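Local coordinates for exocyst complex component EXO70 (Saccharomyces cerevisiae, PDB 2B1E), which helps to assemble the exocyst, the complex that tethers secretory vesicles to sites of exocytosis, at residues E351-Q355 / R444-L448. Numbering follows the deposited sequence.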
# COMPACT_ATOMS: atom_id res chain seq x y z
N GLU A 351 7.67 11.56 24.16
CA GLU A 351 8.48 11.66 22.95
C GLU A 351 7.69 11.86 21.65
O GLU A 351 8.27 11.84 20.56
CB GLU A 351 9.36 10.42 22.80
CG GLU A 351 10.61 10.46 23.65
CD GLU A 351 11.50 9.24 23.45
OE1 GLU A 351 11.66 8.81 22.29
OE2 GLU A 351 12.04 8.73 24.45
N TYR A 352 6.38 12.02 21.77
CA TYR A 352 5.55 12.23 20.58
C TYR A 352 4.69 13.46 20.76
O TYR A 352 4.47 13.90 21.89
CB TYR A 352 4.68 11.01 20.30
CG TYR A 352 5.47 9.75 20.06
CD1 TYR A 352 5.93 8.98 21.12
CD2 TYR A 352 5.81 9.35 18.76
CE1 TYR A 352 6.70 7.85 20.91
CE2 TYR A 352 6.59 8.22 18.54
CZ TYR A 352 7.03 7.47 19.62
OH TYR A 352 7.80 6.35 19.42
N THR A 353 4.21 14.02 19.66
CA THR A 353 3.39 15.22 19.75
C THR A 353 1.90 14.93 19.61
O THR A 353 1.10 15.84 19.40
CB THR A 353 3.82 16.26 18.70
OG1 THR A 353 3.93 15.63 17.42
CG2 THR A 353 5.16 16.86 19.08
N LEU A 354 1.54 13.65 19.73
CA LEU A 354 0.13 13.26 19.64
C LEU A 354 -0.60 13.70 20.90
O LEU A 354 -0.20 13.32 22.01
CB LEU A 354 0.01 11.74 19.51
CG LEU A 354 -1.43 11.23 19.62
CD1 LEU A 354 -2.23 11.74 18.42
CD2 LEU A 354 -1.45 9.71 19.66
N GLN A 355 -1.65 14.50 20.75
CA GLN A 355 -2.42 14.97 21.89
C GLN A 355 -3.87 14.48 21.83
O GLN A 355 -4.50 14.46 20.77
CB GLN A 355 -2.41 16.50 21.97
CG GLN A 355 -1.02 17.10 22.01
CD GLN A 355 -1.00 18.52 22.56
OE1 GLN A 355 -1.73 19.39 22.09
NE2 GLN A 355 -0.15 18.75 23.55
N ARG A 444 0.85 19.18 14.74
CA ARG A 444 1.83 18.41 15.50
C ARG A 444 3.23 18.89 15.14
O ARG A 444 4.09 19.02 16.01
CB ARG A 444 1.71 16.92 15.20
CG ARG A 444 0.52 16.25 15.87
CD ARG A 444 0.47 14.75 15.58
NE ARG A 444 1.64 14.05 16.10
CZ ARG A 444 1.80 12.73 16.07
NH1 ARG A 444 0.85 11.95 15.56
NH2 ARG A 444 2.90 12.18 16.56
N LEU A 445 3.44 19.16 13.86
CA LEU A 445 4.73 19.65 13.39
C LEU A 445 5.02 21.02 14.00
O LEU A 445 6.17 21.36 14.29
CB LEU A 445 4.74 19.76 11.87
CG LEU A 445 6.04 20.26 11.23
CD1 LEU A 445 7.22 19.36 11.62
CD2 LEU A 445 5.87 20.29 9.73
N GLU A 446 3.98 21.83 14.19
CA GLU A 446 4.18 23.14 14.80
C GLU A 446 4.55 22.92 16.26
O GLU A 446 5.42 23.61 16.80
CB GLU A 446 2.93 24.01 14.69
CG GLU A 446 2.69 24.55 13.28
CD GLU A 446 3.85 25.39 12.76
OE1 GLU A 446 4.19 26.42 13.38
OE2 GLU A 446 4.43 25.01 11.72
N ARG A 447 3.91 21.95 16.89
CA ARG A 447 4.22 21.66 18.28
C ARG A 447 5.66 21.19 18.40
O ARG A 447 6.36 21.54 19.35
CB ARG A 447 3.27 20.61 18.86
CG ARG A 447 1.91 21.17 19.29
CD ARG A 447 1.22 20.25 20.30
NE ARG A 447 0.59 19.09 19.68
CZ ARG A 447 -0.50 19.14 18.92
NH1 ARG A 447 -1.09 20.31 18.68
NH2 ARG A 447 -1.02 18.03 18.42
N LEU A 448 6.12 20.41 17.42
CA LEU A 448 7.50 19.92 17.42
C LEU A 448 8.48 21.09 17.35
O LEU A 448 9.44 21.15 18.12
CB LEU A 448 7.76 19.02 16.21
CG LEU A 448 8.19 17.57 16.43
CD1 LEU A 448 8.86 17.07 15.16
CD2 LEU A 448 9.13 17.44 17.62
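Two arginine chains, Arg444 and Arg447, each kinked at its third torsion, turn their guanidinium groups from helix 440-473 onto Thr353, whose own first torsion of 49° holds OG1 between backbone N and carbonyl carbon, facing Arg444. The first grip is side chain to side chain: Arg444 NE donates an almost straight bond to Thr353 OG1 (3.1 Å), which lies in the guanidinium plane. The second is made to the backbone. Arg447 presents its side edge, with NE (3.3 Å) and NH2 (3.2 Å) both donating to Thr353 O, so that one carbonyl oxygen takes two bonds and the rotation of the guanidinium is fixed. Over one face of that group lies the amide of Gln355, the planes 14° apart and Gln355 CD 3.3 Å from Arg447 NE, a stack without a hydrogen bond. Were a leucine to stand in for Arg447, Thr353 O would probably lose both of these donors and the Gln355 amide its flat stacking partner. Thr353 CG2 meanwhile rests on Leu448 CG at 4.1 Å. Arg444 NH2 reaches past the threonine to salt bridges with Asp377 and Asp374 of helix 364-391, and Asp377 also accepts from Thr353 N. The example illustrates how arginines on one face of a helix can fasten an irregular connection, here the long link between helices 327-333 and 364-391, to the elongated all-helical rod of Exo70.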